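Local atomic coordinates of argonaute (Methanocaldococcus jannaschii, PDB entry 5G5S), a protein that uses short single-stranded DNA guides to bind complementary target strands and slice the target DNA, and may defend the cell against invading genetic elements. Residues K455-N460 against G484-K489; G518-V523 against R531-I536; L625-P630 against Y679-A684; N669-Y674 against P685-D690. All coordinates share one frame; numbering follows the deposited sequence.

Contact 1 of 4, residues K455-N460 against G484-K489; sequences KIISQN and GKLGIK
The Q459 carboxamide is met by K485 near its plane and not over a face: K485 CD lies beyond the terminal end of the amide, and the two side chains cross at about a right angle. At the neighbouring peptide, K485 NZ donates to S458 O at 2.8 Å, and the C=O...N angle of 177° puts the ammonium straight ahead of the oxygen. The chain is bent at chi3 (90°), which turns CE toward this carbonyl, and K485 CE lies 3.4 Å from S458 O. K485 NZ also forms a salt bridge with I715 OXT, so the buried ammonium is shared between a strand carbonyl and the chain's C-terminal carboxylate. Nearer the helix the contact is apolar: I457 CG2 touches K485 CB at 3.8 Å while the two side chains slide past each other in opposite directions, and I457 CD1 reaches L486 CD2, also at 3.8 Å. A Schellman motif with G487 at C-prime ends the helix just beyond K485. Q459 belongs to the region that binds the guide's phosphorylated 5' end and binds a divalent cation there; K485 is inferred to take part. Within the Mid domain, strand 456-462 is an outermost strand of a parallel four-stranded sheet, paired with 428-434; helix 442-452 packs on S458, and helix 473-485 delivers K485.

Contact 2 of 4, residues G518-V523 against R531-I536; sequences GGCTVV and RRIQPI
The hairpin of strands 517-525 and 530-537 pairs G519 with I536, T521 with Q534 and V523 with R532 as antiparallel hydrogen-bonded pairs. T521 N donates to Q534 O at 2.9 Å, and Q534 N returns a bond to T521 O at 2.7 Å. Classic beta bulges interrupt the ladder at both ends of this section: G518 and G519 both give their N-H to I536 O, whereas R531 N binds V523 O at 2.7 Å and R532 N makes a long, weak bond to the same oxygen. The hairpin continues the mixed central sheet of the RNase H-like PIWI domain, strand 517-525 pairing on its other edge with strand 501-506. One face carries C520, V522, I533 and P535. I533 CG2, anti to the backbone N, lies 3.9 Å from C520 SG and 4.1 Å from V522 CG2, and helix 684-697 covers C520, V522 and P535. The other face carries T521, V523, R532, Q534 and I536. There T521 OG1 rests 3.7 Å from I536 CD1, V523 CG2 lies alongside R532 CB at 4.1 Å, and helix 547-556 packs over T521, Q534 and I536. The R532 guanidinium folds back to Q534 OE1 through weak bonds and also reaches A558 O.

Contact 3 of 4, residues L625-P630 against Y679-A684; sequences LPHKTP and YLRIPA
P626 begins the contact, its ring carbon CG pressing on the backbone of the 679-684 loop at 3.3 Å from R681 O, with L680 O farther off. Helix 656-666 meets the same proline through Y663. The next residue, H627, carries most of the remaining interaction. Its CB lies 3.9 Å from Y679 O, and its CG sits between the backbone N and the carbonyl carbon (chi1 64°). One face of the imidazole is taken by R681: CA stands above the centre, and CB makes a CH-pi contact 3.9 Å from the centroid, 27° off the ring normal. R681 CG, anti to its own backbone N, carries the aliphatic chain onward past the rim, 3.4 Å from H627 CE1. The opposite face is approached by T629 OG1, 3.9 Å above the plane and displaced toward the rim, so the histidine is sandwiched between the hydroxyl of its own loop and the arginine. The guanidinium is turned 34° from the imidazole plane and runs on to the carbonyls of K601, N634 and P635, to which it donates hydrogen bonds. Those three carbonyls hold the guanidinium, while CA and CB of the same residue cover the imidazole. Across these segments no hydrogen bond forms. The arrangement is a loop-against-loop packing in the PIWI domain, where residues 627-634 belong to the region that binds the phosphorylated 5' end of the guide.

Contact 4 of 4, residues N669-Y674 against P685-D690; sequences NYSALY and PIHYAD
S671, a residue that interacts with the DNA guide, meets the phenol of Y688 on helix 684-697, which also carries the probable catalytic aspartate D690. S671 OG and Y688 OH are hydrogen-bonded at 2.7 Å; either hydroxyl could be the donor. The serine oxygen comes in at the edge of the tyrosine ring, near its plane, and lies 3.3 Å from Y688 CE1. Placing OG beside the backbone N (chi1 -46°) brings it to this position. A second bond reaches the same phenol oxygen from the main chain: Y670 N donates to Y688 OH at 3.1 Å with an N-H...O angle of 164°, again from the ring edge. S671 is the centre of an inverse gamma turn, and the loop presents its hydroxyl and the preceding N-H to one phenol oxygen. The amide end of N669 also closes in, its side chain crossing that of Y688 at about a right angle with the amide and ring planes 35° apart. Y688 is buried, and S671 OG and Y670 N give its hydroxyl polar partners inside the protein. The neighbouring helix residue H687 lays CD2 over one face of the Y688 ring, 3.6 Å above the plane and toward the rim. S671 OG also lies at the edge of the H687 ring, 4.1 Å from NE2, whose hydrogen-bond partner is K691 NZ. The Y670 ring stacks with F491.

Helix 684-697 ties three of the contacts together: contact 3 ends where it begins, contact 4 uses its first turns, and contact 2 lies beneath it, with V522 CG2 3.5 Å from A689 N. Contacts 3 and 4, centres about 11 Å apart, meet where L680 CD2 packs 3.5 Å from H687 NE2. Contact 1 joins contact 4 through G484 CA and Y670 CD1, 3.6 Å apart. I715, at the chain's C-terminus and probably a manganese ligand, pairs with K485 of contact 1 and touches S671 of contact 4. The carboxylates of D690 and D506, both probably catalytic, lie close together; the D506 side chain is about 6 Å from that of C520 in contact 2.

Contact 1 of 4, residues K455-N460 against G484-K489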
loop_
_atom_site.group_PDB
_atom_site.type_symbol
_atom_site.label_atom_id
_atom_site.label_comp_id
_atom_site.label_asym_id
_atom_site.label_seq_id
_atom_site.Cartn_x
_atom_site.Cartn_y
_atom_site.Cartn_z
ATOM N N LYS A 455 24.698 -6.018 8.924
ATOM C CA LYS A 455 24.941 -6.288 7.493
ATOM C C LYS A 455 24.555 -7.725 7.037
ATOM O O LYS A 455 25.060 -8.212 6.019
ATOM C CB LYS A 455 26.367 -5.880 7.054
ATOM N N ILE A 456 23.640 -8.385 7.779
ATOM C CA ILE A 456 23.172 -9.740 7.466
ATOM C C ILE A 456 21.790 -9.664 6.816
ATOM O O ILE A 456 20.811 -9.336 7.489
ATOM C CB ILE A 456 23.162 -10.718 8.698
ATOM C CG1 ILE A 456 24.290 -10.473 9.754
ATOM C CG2 ILE A 456 23.023 -12.185 8.284
ATOM C CD1 ILE A 456 25.749 -10.730 9.358
ATOM N N ILE A 457 21.709 -9.959 5.508
ATOM C CA ILE A 457 20.433 -10.004 4.771
ATOM C C ILE A 457 19.801 -11.345 5.177
ATOM O O ILE A 457 20.524 -12.329 5.335
ATOM C CB ILE A 457 20.635 -9.854 3.236
ATOM C CG1 ILE A 457 21.226 -8.469 2.904
ATOM C CG2 ILE A 457 19.316 -10.104 2.457
ATOM C CD1 ILE A 457 21.947 -8.371 1.579
ATOM N N SER A 458 18.488 -11.371 5.425
ATOM C CA SER A 458 17.851 -12.595 5.900
ATOM C C SER A 458 16.464 -12.845 5.366
ATOM O O SER A 458 15.765 -11.908 4.974
ATOM C CB SER A 458 17.811 -12.604 7.425
ATOM O OG SER A 458 17.286 -11.390 7.937
ATOM N N GLN A 459 16.050 -14.119 5.400
ATOM C CA GLN A 459 14.711 -14.534 5.014
ATOM C C GLN A 459 14.203 -15.611 5.965
ATOM O O GLN A 459 14.923 -16.569 6.271
ATOM C CB GLN A 459 14.639 -14.984 3.539
ATOM C CG GLN A 459 13.206 -15.254 3.014
ATOM C CD GLN A 459 12.231 -14.114 3.210
ATOM O OE1 GLN A 459 11.190 -14.253 3.858
ATOM N NE2 GLN A 459 12.536 -12.962 2.656
ATOM N N ASN A 460 12.966 -15.424 6.449
ATOM C CA ASN A 460 12.297 -16.357 7.346
ATOM C C ASN A 460 11.297 -17.200 6.578
ATOM O O ASN A 460 10.730 -16.742 5.585
ATOM C CB ASN A 460 11.651 -15.641 8.542
ATOM C CG ASN A 460 10.670 -14.534 8.208
ATOM O OD1 ASN A 460 10.801 -13.799 7.225
ATOM N ND2 ASN A 460 9.695 -14.344 9.078
ATOM N N GLY A 484 15.674 -11.552 -4.837
ATOM C CA GLY A 484 15.155 -10.191 -4.717
ATOM C C GLY A 484 15.831 -9.419 -3.602
ATOM O O GLY A 484 16.226 -8.274 -3.791
ATOM N N LYS A 485 15.995 -10.060 -2.445
ATOM C CA LYS A 485 16.658 -9.505 -1.269
ATOM C C LYS A 485 18.134 -9.291 -1.520
ATOM O O LYS A 485 18.736 -8.439 -0.877
ATOM C CB LYS A 485 16.400 -10.373 -0.021
ATOM C CG LYS A 485 14.917 -10.349 0.393
ATOM C CD LYS A 485 14.689 -10.732 1.839
ATOM C CE LYS A 485 14.717 -9.556 2.766
ATOM N NZ LYS A 485 14.073 -9.876 4.065
ATOM N N LEU A 486 18.708 -10.012 -2.498
ATOM C CA LEU A 486 20.116 -9.831 -2.867
ATOM C C LEU A 486 20.301 -8.942 -4.111
ATOM O O LEU A 486 21.404 -8.869 -4.658
ATOM C CB LEU A 486 20.860 -11.176 -2.988
ATOM C CG LEU A 486 21.057 -11.962 -1.686
ATOM C CD1 LEU A 486 21.330 -13.417 -1.976
ATOM C CD2 LEU A 486 22.166 -11.363 -0.816
ATOM N N GLY A 487 19.223 -8.248 -4.508
ATOM C CA GLY A 487 19.173 -7.341 -5.653
ATOM C C GLY A 487 19.502 -7.987 -6.980
ATOM O O GLY A 487 19.939 -7.308 -7.907
ATOM N N ILE A 488 19.308 -9.304 -7.080
ATOM C CA ILE A 488 19.581 -10.055 -8.305
ATOM C C ILE A 488 18.429 -9.853 -9.293
ATOM O O ILE A 488 17.279 -10.136 -8.967
ATOM C CB ILE A 488 19.926 -11.554 -8.016
ATOM C CG1 ILE A 488 21.250 -11.655 -7.224
ATOM C CG2 ILE A 488 20.005 -12.375 -9.318
ATOM C CD1 ILE A 488 21.514 -12.969 -6.471
ATOM N N LYS A 489 18.751 -9.343 -10.488
ATOM C CA LYS A 489 17.796 -9.091 -11.569
ATOM C C LYS A 489 17.637 -10.401 -12.315
ATOM O O LYS A 489 18.269 -10.607 -13.347
ATOM C CB LYS A 489 18.327 -7.986 -12.514
ATOM C CG LYS A 489 18.109 -6.582 -12.011
ATOM C CD LYS A 489 19.186 -6.115 -11.067
ATOM C CE LYS A 489 18.613 -5.166 -10.050
ATOM N NZ LYS A 489 19.656 -4.768 -9.086
#

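Contact 2 of 4, residues G518-V523 against R531-I536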
loop_
_atom_site.group_PDB
_atom_site.type_symbol
_atom_site.label_atom_id
_atom_site.label_comp_id
_atom_site.label_asym_id
_atom_site.label_seq_id
_atom_site.Cartn_x
_atom_site.Cartn_y
_atom_site.Cartn_z
ATOM N N GLY A 518 11.241 11.960 3.977
ATOM C CA GLY A 518 9.793 12.001 3.821
ATOM C C GLY A 518 9.189 11.033 2.830
ATOM O O GLY A 518 7.965 10.891 2.780
ATOM N N GLY A 519 10.030 10.384 2.034
ATOM C CA GLY A 519 9.546 9.456 1.034
ATOM C C GLY A 519 10.577 8.581 0.366
ATOM O O GLY A 519 11.729 8.486 0.799
ATOM N N CYS A 520 10.132 7.924 -0.702
ATOM C CA CYS A 520 10.936 6.994 -1.472
ATOM C C CYS A 520 10.415 6.931 -2.869
ATOM O O CYS A 520 9.208 6.980 -3.080
ATOM C CB CYS A 520 10.921 5.610 -0.817
ATOM S SG CYS A 520 11.857 4.340 -1.711
ATOM N N THR A 521 11.332 6.782 -3.822
ATOM C CA THR A 521 11.047 6.548 -5.228
ATOM C C THR A 521 11.725 5.217 -5.576
ATOM O O THR A 521 12.912 5.023 -5.286
ATOM C CB THR A 521 11.531 7.714 -6.123
ATOM O OG1 THR A 521 10.831 8.899 -5.752
ATOM C CG2 THR A 521 11.267 7.463 -7.603
ATOM N N VAL A 522 10.958 4.290 -6.145
ATOM C CA VAL A 522 11.511 3.035 -6.636
ATOM C C VAL A 522 11.533 3.174 -8.156
ATOM O O VAL A 522 10.491 3.343 -8.779
ATOM C CB VAL A 522 10.861 1.740 -6.075
ATOM C CG1 VAL A 522 11.493 0.497 -6.688
ATOM C CG2 VAL A 522 11.029 1.687 -4.563
ATOM N N VAL A 523 12.742 3.260 -8.718
ATOM C CA VAL A 523 12.970 3.477 -10.140
ATOM C C VAL A 523 13.101 2.164 -10.909
ATOM O O VAL A 523 13.990 1.364 -10.638
ATOM C CB VAL A 523 14.186 4.420 -10.369
ATOM C CG1 VAL A 523 14.366 4.745 -11.852
ATOM C CG2 VAL A 523 14.073 5.703 -9.539
ATOM N N ARG A 531 16.300 -0.115 -10.779
ATOM C CA ARG A 531 17.552 0.593 -11.012
ATOM C C ARG A 531 17.994 1.328 -9.761
ATOM O O ARG A 531 19.196 1.427 -9.514
ATOM C CB ARG A 531 17.451 1.543 -12.218
ATOM C CG ARG A 531 17.125 0.832 -13.547
ATOM C CD ARG A 531 18.116 -0.262 -13.952
ATOM N NE ARG A 531 19.432 0.273 -14.317
ATOM C CZ ARG A 531 19.819 0.557 -15.559
ATOM N NH1 ARG A 531 18.995 0.357 -16.585
ATOM N NH2 ARG A 531 21.035 1.041 -15.786
ATOM N N ARG A 532 17.023 1.847 -8.972
ATOM C CA ARG A 532 17.266 2.579 -7.723
ATOM C C ARG A 532 16.083 2.457 -6.753
ATOM O O ARG A 532 14.920 2.442 -7.160
ATOM C CB ARG A 532 17.499 4.091 -7.980
ATOM C CG ARG A 532 18.601 4.497 -8.964
ATOM C CD ARG A 532 20.000 4.372 -8.387
ATOM N NE ARG A 532 20.305 5.500 -7.518
ATOM C CZ ARG A 532 21.001 6.565 -7.896
ATOM N NH1 ARG A 532 21.495 6.645 -9.127
ATOM N NH2 ARG A 532 21.230 7.549 -7.039
ATOM N N ILE A 533 16.401 2.377 -5.467
ATOM C CA ILE A 533 15.461 2.470 -4.361
ATOM C C ILE A 533 15.980 3.768 -3.713
ATOM O O ILE A 533 16.995 3.768 -3.012
ATOM C CB ILE A 533 15.445 1.250 -3.423
ATOM C CG1 ILE A 533 15.177 -0.061 -4.210
ATOM C CG2 ILE A 533 14.417 1.472 -2.296
ATOM C CD1 ILE A 533 15.531 -1.356 -3.458
ATOM N N GLN A 534 15.378 4.890 -4.119
ATOM C CA GLN A 534 15.800 6.225 -3.738
ATOM C C GLN A 534 15.048 6.869 -2.579
ATOM O O GLN A 534 13.974 7.419 -2.814
ATOM C CB GLN A 534 15.782 7.150 -4.985
ATOM C CG GLN A 534 16.760 8.319 -4.922
ATOM C CD GLN A 534 18.170 7.865 -4.634
ATOM O OE1 GLN A 534 18.796 7.138 -5.426
ATOM N NE2 GLN A 534 18.668 8.225 -3.459
ATOM N N PRO A 535 15.634 6.933 -1.352
ATOM C CA PRO A 535 14.982 7.699 -0.268
ATOM C C PRO A 535 14.949 9.186 -0.646
ATOM O O PRO A 535 15.861 9.661 -1.316
ATOM C CB PRO A 535 15.904 7.480 0.947
ATOM C CG PRO A 535 16.816 6.352 0.572
ATOM C CD PRO A 535 16.945 6.405 -0.917
ATOM N N ILE A 536 13.884 9.899 -0.268
ATOM C CA ILE A 536 13.743 11.330 -0.577
ATOM C C ILE A 536 13.713 12.125 0.719
ATOM O O ILE A 536 12.873 11.859 1.581
ATOM C CB ILE A 536 12.502 11.659 -1.489
ATOM C CG1 ILE A 536 12.337 10.707 -2.721
ATOM C CG2 ILE A 536 12.433 13.154 -1.874
ATOM C CD1 ILE A 536 13.459 10.711 -3.788
#

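Contact 3 of 4, residues L625-P630 against Y679-A684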
loop_
_atom_site.group_PDB
_atom_site.type_symbol
_atom_site.label_atom_id
_atom_site.label_comp_id
_atom_site.label_asym_id
_atom_site.label_seq_id
_atom_site.Cartn_x
_atom_site.Cartn_y
_atom_site.Cartn_z
ATOM N N LEU A 625 -8.500 -5.362 -11.416
ATOM C CA LEU A 625 -8.599 -6.568 -10.590
ATOM C C LEU A 625 -7.568 -7.619 -11.102
ATOM O O LEU A 625 -7.911 -8.518 -11.891
ATOM C CB LEU A 625 -10.051 -7.079 -10.560
ATOM C CG LEU A 625 -10.431 -8.088 -9.470
ATOM C CD1 LEU A 625 -10.319 -7.481 -8.067
ATOM C CD2 LEU A 625 -11.845 -8.611 -9.690
ATOM N N PRO A 626 -6.274 -7.473 -10.694
ATOM C CA PRO A 626 -5.227 -8.319 -11.287
ATOM C C PRO A 626 -5.036 -9.752 -10.809
ATOM O O PRO A 626 -4.873 -10.647 -11.629
ATOM C CB PRO A 626 -3.949 -7.486 -11.088
ATOM C CG PRO A 626 -4.203 -6.716 -9.831
ATOM C CD PRO A 626 -5.687 -6.433 -9.812
ATOM N N HIS A 627 -4.966 -9.949 -9.501
ATOM C CA HIS A 627 -4.571 -11.201 -8.869
ATOM C C HIS A 627 -5.676 -12.114 -8.365
ATOM O O HIS A 627 -6.734 -11.650 -7.941
ATOM C CB HIS A 627 -3.600 -10.855 -7.716
ATOM C CG HIS A 627 -4.229 -10.043 -6.618
ATOM N ND1 HIS A 627 -5.217 -9.100 -6.882
ATOM C CD2 HIS A 627 -4.002 -10.075 -5.283
ATOM C CE1 HIS A 627 -5.573 -8.613 -5.704
ATOM N NE2 HIS A 627 -4.868 -9.168 -4.710
ATOM N N LYS A 628 -5.399 -13.412 -8.360
ATOM C CA LYS A 628 -6.339 -14.390 -7.847
ATOM C C LYS A 628 -6.227 -14.366 -6.329
ATOM O O LYS A 628 -5.140 -14.202 -5.789
ATOM C CB LYS A 628 -6.010 -15.780 -8.379
ATOM N N THR A 629 -7.354 -14.511 -5.645
ATOM C CA THR A 629 -7.372 -14.486 -4.190
ATOM C C THR A 629 -8.160 -15.669 -3.639
ATOM O O THR A 629 -9.158 -16.078 -4.223
ATOM C CB THR A 629 -8.000 -13.173 -3.694
ATOM O OG1 THR A 629 -7.391 -12.080 -4.384
ATOM C CG2 THR A 629 -7.790 -12.982 -2.209
ATOM N N PRO A 630 -7.714 -16.210 -2.508
ATOM C CA PRO A 630 -8.392 -17.340 -1.870
ATOM C C PRO A 630 -9.796 -16.952 -1.455
ATOM O O PRO A 630 -10.736 -17.719 -1.631
ATOM C CB PRO A 630 -7.551 -17.593 -0.616
ATOM C CG PRO A 630 -6.265 -16.877 -0.838
ATOM C CD PRO A 630 -6.607 -15.701 -1.689
ATOM N N TYR A 679 1.406 -12.977 -8.131
ATOM C CA TYR A 679 1.453 -11.576 -8.562
ATOM C C TYR A 679 0.914 -10.605 -7.514
ATOM O O TYR A 679 0.149 -11.013 -6.635
ATOM C CB TYR A 679 0.814 -11.387 -9.964
ATOM C CG TYR A 679 1.057 -12.542 -10.922
ATOM C CD1 TYR A 679 2.324 -13.107 -11.065
ATOM C CD2 TYR A 679 0.024 -13.061 -11.697
ATOM C CE1 TYR A 679 2.541 -14.204 -11.903
ATOM C CE2 TYR A 679 0.233 -14.146 -12.553
ATOM C CZ TYR A 679 1.494 -14.715 -12.652
ATOM O OH TYR A 679 1.719 -15.779 -13.499
ATOM N N LEU A 680 1.362 -9.335 -7.567
ATOM C CA LEU A 680 0.962 -8.315 -6.590
ATOM C C LEU A 680 -0.401 -7.718 -6.891
ATOM O O LEU A 680 -0.867 -7.812 -8.018
ATOM C CB LEU A 680 2.025 -7.206 -6.496
ATOM C CG LEU A 680 3.442 -7.642 -6.111
ATOM C CD1 LEU A 680 4.468 -6.655 -6.595
ATOM C CD2 LEU A 680 3.559 -7.911 -4.625
ATOM N N ARG A 681 -1.042 -7.106 -5.888
ATOM C CA ARG A 681 -2.312 -6.418 -6.058
ATOM C C ARG A 681 -2.036 -5.070 -6.772
ATOM O O ARG A 681 -2.796 -4.643 -7.658
ATOM C CB ARG A 681 -2.983 -6.158 -4.690
ATOM C CG ARG A 681 -4.381 -5.543 -4.840
ATOM C CD ARG A 681 -5.149 -5.412 -3.553
ATOM N NE ARG A 681 -6.331 -4.578 -3.778
ATOM C CZ ARG A 681 -6.639 -3.488 -3.080
ATOM N NH1 ARG A 681 -5.877 -3.105 -2.061
ATOM N NH2 ARG A 681 -7.733 -2.797 -3.369
ATOM N N ILE A 682 -0.947 -4.402 -6.362
ATOM C CA ILE A 682 -0.571 -3.115 -6.927
ATOM C C ILE A 682 0.780 -3.191 -7.641
ATOM O O ILE A 682 1.611 -3.982 -7.211
ATOM C CB ILE A 682 -0.727 -1.918 -5.930
ATOM C CG1 ILE A 682 0.288 -1.957 -4.790
ATOM C CG2 ILE A 682 -2.187 -1.723 -5.436
ATOM C CD1 ILE A 682 0.618 -0.584 -4.298
ATOM N N PRO A 683 1.013 -2.425 -8.748
ATOM C CA PRO A 683 2.310 -2.505 -9.457
ATOM C C PRO A 683 3.550 -2.460 -8.558
ATOM O O PRO A 683 3.587 -1.677 -7.632
ATOM C CB PRO A 683 2.255 -1.305 -10.408
ATOM C CG PRO A 683 0.821 -1.104 -10.670
ATOM C CD PRO A 683 0.111 -1.448 -9.403
ATOM N N ALA A 684 4.564 -3.298 -8.841
ATOM C CA ALA A 684 5.808 -3.377 -8.056
ATOM C C ALA A 684 6.528 -2.033 -7.717
ATOM O O ALA A 684 6.894 -1.874 -6.553
ATOM C CB ALA A 684 6.765 -4.405 -8.646
#

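Contact 4 of 4, residues N669-Y674 against P685-D690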
loop_
_atom_site.group_PDB
_atom_site.type_symbol
_atom_site.label_atom_id
_atom_site.label_comp_id
_atom_site.label_asym_id
_atom_site.label_seq_id
_atom_site.Cartn_x
_atom_site.Cartn_y
_atom_site.Cartn_z
ATOM N N ASN A 669 7.427 -9.245 -9.382
ATOM C CA ASN A 669 7.389 -9.605 -7.978
ATOM C C ASN A 669 8.505 -10.580 -7.545
ATOM O O ASN A 669 8.729 -11.603 -8.191
ATOM C CB ASN A 669 6.002 -10.242 -7.687
ATOM C CG ASN A 669 5.709 -10.450 -6.230
ATOM O OD1 ASN A 669 4.933 -11.314 -5.834
ATOM N ND2 ASN A 669 6.272 -9.617 -5.401
ATOM N N TYR A 670 9.161 -10.261 -6.416
ATOM C CA TYR A 670 10.139 -11.099 -5.742
ATOM C C TYR A 670 9.610 -11.452 -4.352
ATOM O O TYR A 670 10.275 -12.159 -3.632
ATOM C CB TYR A 670 11.515 -10.431 -5.678
ATOM C CG TYR A 670 12.246 -10.429 -7.004
ATOM C CD1 TYR A 670 13.056 -11.500 -7.379
ATOM C CD2 TYR A 670 12.161 -9.342 -7.868
ATOM C CE1 TYR A 670 13.746 -11.496 -8.589
ATOM C CE2 TYR A 670 12.834 -9.334 -9.087
ATOM C CZ TYR A 670 13.622 -10.415 -9.445
ATOM O OH TYR A 670 14.291 -10.405 -10.645
ATOM N N SER A 671 8.402 -10.978 -3.988
ATOM C CA SER A 671 7.702 -11.262 -2.721
ATOM C C SER A 671 6.830 -12.521 -2.920
ATOM O O SER A 671 5.631 -12.520 -2.632
ATOM C CB SER A 671 6.834 -10.078 -2.293
ATOM O OG SER A 671 7.520 -8.841 -2.389
ATOM N N ALA A 672 7.453 -13.583 -3.441
ATOM C CA ALA A 672 6.830 -14.858 -3.758
ATOM C C ALA A 672 6.274 -15.609 -2.540
ATOM O O ALA A 672 5.327 -16.384 -2.687
ATOM C CB ALA A 672 7.812 -15.725 -4.518
ATOM N N LEU A 673 6.842 -15.361 -1.347
ATOM C CA LEU A 673 6.428 -15.998 -0.090
ATOM C C LEU A 673 5.256 -15.284 0.598
ATOM O O LEU A 673 4.570 -15.904 1.411
ATOM C CB LEU A 673 7.617 -16.112 0.875
ATOM C CG LEU A 673 8.748 -17.063 0.494
ATOM C CD1 LEU A 673 10.047 -16.632 1.147
ATOM C CD2 LEU A 673 8.402 -18.516 0.858
ATOM N N TYR A 674 5.028 -13.992 0.273
ATOM C CA TYR A 674 3.951 -13.182 0.852
ATOM C C TYR A 674 2.779 -12.967 -0.106
ATOM O O TYR A 674 2.831 -13.383 -1.270
ATOM C CB TYR A 674 4.470 -11.802 1.308
ATOM C CG TYR A 674 5.707 -11.805 2.179
ATOM C CD1 TYR A 674 5.836 -12.697 3.242
ATOM C CD2 TYR A 674 6.706 -10.853 2.002
ATOM C CE1 TYR A 674 6.968 -12.692 4.059
ATOM C CE2 TYR A 674 7.823 -10.814 2.833
ATOM C CZ TYR A 674 7.961 -11.748 3.850
ATOM O OH TYR A 674 9.074 -11.723 4.657
ATOM N N PRO A 685 6.672 -1.027 -8.631
ATOM C CA PRO A 685 7.336 0.234 -8.226
ATOM C C PRO A 685 6.702 0.934 -7.014
ATOM O O PRO A 685 7.422 1.282 -6.063
ATOM C CB PRO A 685 7.278 1.091 -9.497
ATOM C CG PRO A 685 7.139 0.103 -10.610
ATOM C CD PRO A 685 6.312 -0.995 -10.066
ATOM N N ILE A 686 5.354 1.105 -7.031
ATOM C CA ILE A 686 4.610 1.744 -5.940
ATOM C C ILE A 686 4.525 0.839 -4.695
ATOM O O ILE A 686 4.706 1.329 -3.577
ATOM C CB ILE A 686 3.259 2.398 -6.395
ATOM C CG1 ILE A 686 2.566 3.163 -5.233
ATOM C CG2 ILE A 686 2.318 1.395 -7.092
ATOM C CD1 ILE A 686 1.372 3.997 -5.600
ATOM N N HIS A 687 4.322 -0.481 -4.900
ATOM C CA HIS A 687 4.272 -1.497 -3.836
ATOM C C HIS A 687 5.563 -1.498 -2.982
ATOM O O HIS A 687 5.487 -1.542 -1.759
ATOM C CB HIS A 687 4.017 -2.901 -4.444
ATOM C CG HIS A 687 4.181 -4.030 -3.479
ATOM N ND1 HIS A 687 3.148 -4.417 -2.635
ATOM C CD2 HIS A 687 5.251 -4.829 -3.251
ATOM C CE1 HIS A 687 3.620 -5.420 -1.920
ATOM N NE2 HIS A 687 4.886 -5.697 -2.243
ATOM N N TYR A 688 6.730 -1.491 -3.644
ATOM C CA TYR A 688 8.028 -1.510 -2.984
ATOM C C TYR A 688 8.418 -0.165 -2.373
ATOM O O TYR A 688 9.098 -0.157 -1.349
ATOM C CB TYR A 688 9.121 -2.118 -3.882
ATOM C CG TYR A 688 8.974 -3.615 -4.075
ATOM C CD1 TYR A 688 8.915 -4.478 -2.980
ATOM C CD2 TYR A 688 8.982 -4.178 -5.348
ATOM C CE1 TYR A 688 8.814 -5.860 -3.150
ATOM C CE2 TYR A 688 8.887 -5.556 -5.530
ATOM C CZ TYR A 688 8.789 -6.393 -4.428
ATOM O OH TYR A 688 8.668 -7.747 -4.607
ATOM N N ALA A 689 7.960 0.962 -2.963
ATOM C CA ALA A 689 8.170 2.301 -2.401
ATOM C C ALA A 689 7.452 2.370 -1.026
ATOM O O ALA A 689 8.025 2.868 -0.051
ATOM C CB ALA A 689 7.610 3.371 -3.328
ATOM N N ASP A 690 6.213 1.834 -0.959
ATOM C CA ASP A 690 5.424 1.793 0.267
ATOM C C ASP A 690 6.079 0.902 1.332
ATOM O O ASP A 690 6.133 1.293 2.494
ATOM C CB ASP A 690 3.975 1.370 -0.011
ATOM C CG ASP A 690 3.122 1.340 1.247
ATOM O OD1 ASP A 690 2.934 2.417 1.868
ATOM O OD2 ASP A 690 2.697 0.235 1.650
#